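Local coordinates for protein pyocin-S2 (PDB 5ODW) that is a bacteriocin that breaks down chromosomal DNA and blocks lipid synthesis in sensitive cells, this chain being its N-terminal part without the nuclease domain, at residues P40-Y54 with E138-Y152. Numbering follows the deposited sequence.
Sequences PPGPSPYVGTGMQEY and ESMYQSQLLASRKFY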
loop_
_atom_site.group_PDB
_atom_site.type_symbol
_atom_site.label_atom_id
_atom_site.label_comp_id
_atom_site.label_asym_id
_atom_site.label_seq_id
_atom_site.Cartn_x
_atom_site.Cartn_y
_atom_site.Cartn_z
ATOM N N PRO C 40 -3.160 2.869 -10.567
ATOM C CA PRO C 40 -2.539 2.973 -9.249
ATOM C C PRO C 40 -3.470 3.495 -8.157
ATOM O O PRO C 40 -4.158 4.524 -8.330
ATOM C CB PRO C 40 -1.330 3.886 -9.490
ATOM C CG PRO C 40 -1.010 3.711 -10.924
ATOM C CD PRO C 40 -2.371 3.615 -11.569
ATOM N N PRO C 41 -3.495 2.771 -7.010
ATOM C CA PRO C 41 -4.317 3.227 -5.886
ATOM C C PRO C 41 -3.687 4.525 -5.334
ATOM O O PRO C 41 -2.490 4.795 -5.567
ATOM C CB PRO C 41 -4.196 2.082 -4.867
ATOM C CG PRO C 41 -3.561 0.934 -5.603
ATOM C CD PRO C 41 -2.749 1.536 -6.681
ATOM N N GLY C 42 -4.490 5.299 -4.638
ATOM C CA GLY C 42 -4.054 6.557 -4.056
ATOM C C GLY C 42 -4.420 7.796 -4.849
ATOM O O GLY C 42 -4.936 7.672 -5.970
ATOM N N PRO C 43 -4.139 9.017 -4.292
ATOM C CA PRO C 43 -4.532 10.271 -4.968
ATOM C C PRO C 43 -4.141 10.423 -6.444
ATOM O O PRO C 43 -2.996 10.154 -6.833
ATOM C CB PRO C 43 -3.885 11.377 -4.098
ATOM C CG PRO C 43 -2.984 10.696 -3.163
ATOM C CD PRO C 43 -3.530 9.320 -2.980
ATOM N N SER C 44 -5.124 10.881 -7.257
ATOM C CA SER C 44 -5.001 11.123 -8.697
ATOM C C SER C 44 -4.329 12.467 -8.949
ATOM O O SER C 44 -4.813 13.475 -8.424
ATOM C CB SER C 44 -6.379 11.111 -9.347
ATOM O OG SER C 44 -6.359 11.534 -10.697
ATOM N N PRO C 45 -3.237 12.532 -9.759
ATOM C CA PRO C 45 -2.608 13.836 -10.035
ATOM C C PRO C 45 -3.300 14.674 -11.145
ATOM O O PRO C 45 -2.932 15.845 -11.376
ATOM C CB PRO C 45 -1.173 13.450 -10.418
ATOM C CG PRO C 45 -1.138 11.961 -10.539
ATOM C CD PRO C 45 -2.515 11.441 -10.444
ATOM N N TYR C 46 -4.310 14.083 -11.827
ATOM C CA TYR C 46 -4.987 14.689 -12.985
ATOM C C TYR C 46 -6.245 15.487 -12.659
ATOM O O TYR C 46 -6.803 16.131 -13.557
ATOM C CB TYR C 46 -5.345 13.604 -14.036
ATOM C CG TYR C 46 -4.335 12.481 -14.160
ATOM C CD1 TYR C 46 -3.161 12.651 -14.886
ATOM C CD2 TYR C 46 -4.561 11.241 -13.564
ATOM C CE1 TYR C 46 -2.216 11.631 -14.980
ATOM C CE2 TYR C 46 -3.630 10.209 -13.666
ATOM C CZ TYR C 46 -2.459 10.409 -14.374
ATOM O OH TYR C 46 -1.564 9.378 -14.510
ATOM N N VAL C 47 -6.713 15.435 -11.403
ATOM C CA VAL C 47 -7.968 16.098 -11.008
ATOM C C VAL C 47 -7.887 17.639 -11.230
ATOM O O VAL C 47 -8.673 18.174 -12.020
ATOM C CB VAL C 47 -8.482 15.705 -9.595
ATOM C CG1 VAL C 47 -9.830 16.350 -9.322
ATOM C CG2 VAL C 47 -8.609 14.196 -9.463
ATOM N N GLY C 48 -6.909 18.292 -10.596
ATOM C CA GLY C 48 -6.669 19.728 -10.699
ATOM C C GLY C 48 -6.653 20.250 -12.117
ATOM O O GLY C 48 -7.429 21.155 -12.445
ATOM N N THR C 49 -5.789 19.653 -12.975
ATOM C CA THR C 49 -5.645 20.037 -14.390
ATOM C C THR C 49 -6.875 19.602 -15.213
ATOM O O THR C 49 -7.243 20.298 -16.158
ATOM C CB THR C 49 -4.300 19.572 -14.986
ATOM O OG1 THR C 49 -4.233 18.153 -14.961
ATOM C CG2 THR C 49 -3.088 20.156 -14.256
ATOM N N GLY C 50 -7.530 18.515 -14.799
ATOM C CA GLY C 50 -8.749 18.025 -15.437
ATOM C C GLY C 50 -9.908 18.988 -15.291
ATOM O O GLY C 50 -10.647 19.243 -16.250
ATOM N N MET C 51 -10.041 19.544 -14.080
ATOM C CA MET C 51 -11.061 20.521 -13.721
ATOM C C MET C 51 -10.804 21.851 -14.429
ATOM O O MET C 51 -11.750 22.469 -14.935
ATOM C CB MET C 51 -11.144 20.675 -12.192
ATOM C CG MET C 51 -11.834 19.482 -11.464
ATOM S SD MET C 51 -13.262 18.637 -12.260
ATOM C CE MET C 51 -14.525 19.902 -12.147
ATOM N N GLN C 52 -9.498 22.247 -14.510
ATOM C CA GLN C 52 -8.937 23.430 -15.183
ATOM C C GLN C 52 -9.212 23.353 -16.698
ATOM O O GLN C 52 -9.586 24.365 -17.292
ATOM C CB GLN C 52 -7.420 23.485 -14.921
ATOM C CG GLN C 52 -6.685 24.709 -15.464
ATOM C CD GLN C 52 -5.196 24.442 -15.607
ATOM O OE1 GLN C 52 -4.489 24.129 -14.629
ATOM N NE2 GLN C 52 -4.684 24.552 -16.837
ATOM N N GLU C 53 -9.022 22.165 -17.321
ATOM C CA GLU C 53 -9.246 21.950 -18.756
ATOM C C GLU C 53 -10.730 21.953 -19.098
ATOM O O GLU C 53 -11.106 22.398 -20.190
ATOM C CB GLU C 53 -8.570 20.658 -19.253
ATOM C CG GLU C 53 -7.048 20.702 -19.322
ATOM C CD GLU C 53 -6.469 21.874 -20.087
ATOM O OE1 GLU C 53 -6.701 21.957 -21.317
ATOM O OE2 GLU C 53 -5.801 22.724 -19.453
ATOM N N TYR C 54 -11.574 21.462 -18.157
ATOM C CA TYR C 54 -13.030 21.411 -18.280
ATOM C C TYR C 54 -13.589 22.815 -18.306
ATOM O O TYR C 54 -14.352 23.144 -19.208
ATOM C CB TYR C 54 -13.654 20.613 -17.123
ATOM C CG TYR C 54 -15.161 20.468 -17.235
ATOM C CD1 TYR C 54 -16.012 21.465 -16.765
ATOM C CD2 TYR C 54 -15.733 19.339 -17.821
ATOM C CE1 TYR C 54 -17.390 21.364 -16.908
ATOM C CE2 TYR C 54 -17.114 19.212 -17.939
ATOM C CZ TYR C 54 -17.937 20.231 -17.487
ATOM O OH TYR C 54 -19.296 20.123 -17.593
ATOM N N GLU C 138 -20.653 18.985 -15.051
ATOM C CA GLU C 138 -19.486 19.274 -14.203
ATOM C C GLU C 138 -19.374 18.392 -12.959
ATOM O O GLU C 138 -18.292 17.933 -12.613
ATOM C CB GLU C 138 -19.394 20.759 -13.838
ATOM C CG GLU C 138 -18.100 21.119 -13.122
ATOM C CD GLU C 138 -17.719 22.578 -13.267
ATOM O OE1 GLU C 138 -16.754 23.011 -12.608
ATOM O OE2 GLU C 138 -18.377 23.293 -14.042
ATOM N N SER C 139 -20.495 18.167 -12.286
ATOM C CA SER C 139 -20.538 17.288 -11.117
ATOM C C SER C 139 -20.202 15.827 -11.436
ATOM O O SER C 139 -19.480 15.172 -10.694
ATOM C CB SER C 139 -21.919 17.358 -10.476
ATOM O OG SER C 139 -22.451 18.665 -10.584
ATOM N N MET C 140 -20.753 15.335 -12.541
ATOM C CA MET C 140 -20.545 13.972 -13.063
ATOM C C MET C 140 -19.076 13.723 -13.449
ATOM O O MET C 140 -18.526 12.674 -13.107
ATOM C CB MET C 140 -21.455 13.757 -14.285
ATOM C CG MET C 140 -21.451 12.349 -14.826
ATOM S SD MET C 140 -22.205 12.251 -16.463
ATOM C CE MET C 140 -21.624 10.642 -16.980
ATOM N N TYR C 141 -18.465 14.687 -14.175
ATOM C CA TYR C 141 -17.078 14.672 -14.646
ATOM C C TYR C 141 -16.104 14.547 -13.480
ATOM O O TYR C 141 -15.244 13.664 -13.486
ATOM C CB TYR C 141 -16.799 15.935 -15.487
ATOM C CG TYR C 141 -15.367 16.148 -15.946
ATOM C CD1 TYR C 141 -14.867 15.487 -17.066
ATOM C CD2 TYR C 141 -14.556 17.107 -15.342
ATOM C CE1 TYR C 141 -13.574 15.729 -17.532
ATOM C CE2 TYR C 141 -13.267 17.359 -15.802
ATOM C CZ TYR C 141 -12.782 16.676 -16.905
ATOM O OH TYR C 141 -11.514 16.934 -17.369
ATOM N N GLN C 142 -16.260 15.407 -12.475
ATOM C CA GLN C 142 -15.411 15.420 -11.291
ATOM C C GLN C 142 -15.530 14.106 -10.526
ATOM O O GLN C 142 -14.518 13.619 -10.041
ATOM C CB GLN C 142 -15.739 16.622 -10.398
ATOM C CG GLN C 142 -14.693 16.878 -9.321
ATOM C CD GLN C 142 -15.161 17.821 -8.255
ATOM O OE1 GLN C 142 -14.558 18.870 -8.016
ATOM N NE2 GLN C 142 -16.244 17.468 -7.587
ATOM N N SER C 143 -16.747 13.511 -10.467
ATOM C CA SER C 143 -17.018 12.226 -9.817
ATOM C C SER C 143 -16.292 11.109 -10.552
ATOM O O SER C 143 -15.724 10.230 -9.903
ATOM C CB SER C 143 -18.506 11.934 -9.813
ATOM O OG SER C 143 -19.205 12.992 -9.187
ATOM N N GLN C 144 -16.283 11.160 -11.903
ATOM C CA GLN C 144 -15.594 10.199 -12.764
ATOM C C GLN C 144 -14.084 10.277 -12.584
ATOM O O GLN C 144 -13.454 9.230 -12.505
ATOM C CB GLN C 144 -15.976 10.403 -14.226
ATOM C CG GLN C 144 -17.329 9.819 -14.547
ATOM C CD GLN C 144 -17.803 10.159 -15.920
ATOM O OE1 GLN C 144 -17.903 11.324 -16.290
ATOM N NE2 GLN C 144 -18.156 9.139 -16.691
ATOM N N LEU C 145 -13.510 11.500 -12.464
ATOM C CA LEU C 145 -12.065 11.699 -12.230
ATOM C C LEU C 145 -11.641 11.131 -10.870
ATOM O O LEU C 145 -10.634 10.421 -10.788
ATOM C CB LEU C 145 -11.653 13.191 -12.337
ATOM C CG LEU C 145 -11.718 13.906 -13.719
ATOM C CD1 LEU C 145 -11.004 15.217 -13.668
ATOM C CD2 LEU C 145 -11.110 13.076 -14.835
ATOM N N LEU C 146 -12.428 11.435 -9.815
ATOM C CA LEU C 146 -12.218 10.993 -8.424
ATOM C C LEU C 146 -12.366 9.467 -8.264
ATOM O O LEU C 146 -11.526 8.843 -7.622
ATOM C CB LEU C 146 -13.151 11.756 -7.465
ATOM C CG LEU C 146 -12.836 13.248 -7.236
ATOM C CD1 LEU C 146 -14.057 13.996 -6.805
ATOM C CD2 LEU C 146 -11.792 13.438 -6.191
ATOM N N ALA C 147 -13.388 8.871 -8.903
ATOM C CA ALA C 147 -13.654 7.426 -8.899
ATOM C C ALA C 147 -12.646 6.625 -9.710
ATOM O O ALA C 147 -12.208 5.586 -9.236
ATOM C CB ALA C 147 -15.054 7.143 -9.416
ATOM N N SER C 148 -12.289 7.080 -10.929
ATOM C CA SER C 148 -11.371 6.352 -11.809
ATOM C C SER C 148 -9.895 6.518 -11.495
ATOM O O SER C 148 -9.119 5.639 -11.835
ATOM C CB SER C 148 -11.625 6.702 -13.273
ATOM O OG SER C 148 -11.332 8.056 -13.572
ATOM N N ARG C 149 -9.495 7.655 -10.902
ATOM C CA ARG C 149 -8.099 8.040 -10.582
ATOM C C ARG C 149 -7.214 8.119 -11.836
ATOM O O ARG C 149 -5.998 8.306 -11.713
ATOM C CB ARG C 149 -7.422 7.140 -9.529
ATOM C CG ARG C 149 -8.207 6.838 -8.287
ATOM C CD ARG C 149 -7.502 5.813 -7.428
ATOM N NE ARG C 149 -7.258 4.537 -8.106
ATOM C CZ ARG C 149 -8.168 3.588 -8.300
ATOM N NH1 ARG C 149 -9.421 3.766 -7.899
ATOM N NH2 ARG C 149 -7.834 2.458 -8.910
ATOM N N LYS C 150 -7.817 7.977 -13.031
ATOM C CA LYS C 150 -7.092 8.011 -14.299
ATOM C C LYS C 150 -7.160 9.370 -15.005
ATOM O O LYS C 150 -7.780 10.315 -14.509
ATOM C CB LYS C 150 -7.506 6.855 -15.231
ATOM C CG LYS C 150 -8.972 6.776 -15.628
ATOM C CD LYS C 150 -9.262 5.392 -16.207
ATOM C CE LYS C 150 -10.581 5.323 -16.923
ATOM N NZ LYS C 150 -10.717 4.054 -17.664
ATOM N N PHE C 151 -6.441 9.459 -16.137
ATOM C CA PHE C 151 -6.298 10.637 -16.971
ATOM C C PHE C 151 -7.629 11.170 -17.485
ATOM O O PHE C 151 -8.454 10.402 -17.973
ATOM C CB PHE C 151 -5.306 10.369 -18.105
ATOM C CG PHE C 151 -4.977 11.604 -18.903
ATOM C CD1 PHE C 151 -4.270 12.652 -18.329
ATOM C CD2 PHE C 151 -5.400 11.732 -20.219
ATOM C CE1 PHE C 151 -3.985 13.800 -19.069
ATOM C CE2 PHE C 151 -5.110 12.881 -20.952
ATOM C CZ PHE C 151 -4.420 13.912 -20.371
ATOM N N TYR C 152 -7.808 12.502 -17.377
ATOM C CA TYR C 152 -9.010 13.254 -17.724
ATOM C C TYR C 152 -9.408 13.190 -19.187
ATOM O O TYR C 152 -10.599 13.152 -19.470
ATOM C CB TYR C 152 -8.922 14.714 -17.250
ATOM C CG TYR C 152 -7.765 15.522 -17.800
ATOM C CD1 TYR C 152 -7.894 16.244 -18.987
ATOM C CD2 TYR C 152 -6.575 15.650 -17.085
ATOM C CE1 TYR C 152 -6.839 17.005 -19.491
ATOM C CE2 TYR C 152 -5.525 16.438 -17.562
ATOM C CZ TYR C 152 -5.656 17.096 -18.777
ATOM O OH TYR C 152 -4.623 17.860 -19.254
#
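Gly50 O takes two hydrogen bonds, from Tyr141 OH at 2.7 Å and from Tyr54 N of its own helix, which arrive from opposite faces of the carbonyl plane. This joins the first turns of helix 47-70 to the last turns of helix 133-148. The two form a near-antiparallel helix pair, with segment axes at 158° and 10.4 Å apart, at one end of the elongated N-terminal domain. Here Pro41 O of the proline-rich loop bonds to an aromatic side chain of another protein's chain, consistent with receptor binding. Tyr54 CD2 lies over one face of the Tyr141 ring. At the edge of that ring, Met51 SD makes a Met-aromatic contact, 3.7 Å from Tyr141 CD2. Met51 is a knob among Glu138, Tyr141, Gln142 and Leu145; the bend at chi2 (-37°) brings SD against Gln142 CB, and that at chi3 turns CE toward Glu138. Past the end of helix 133-148, the Tyr152 ring lays one face over Gly50 CA, a CH-pi contact. Phe151 and Tyr46 form an offset edge-to-face pair, with Phe151 CA over the Tyr46 ring. Arg149 NE donates to Pro40 O at 3.1 Å. NE stands 45° out of the Pro40 carbonyl plane, while Pro40 O lies almost in the guanidinium plane.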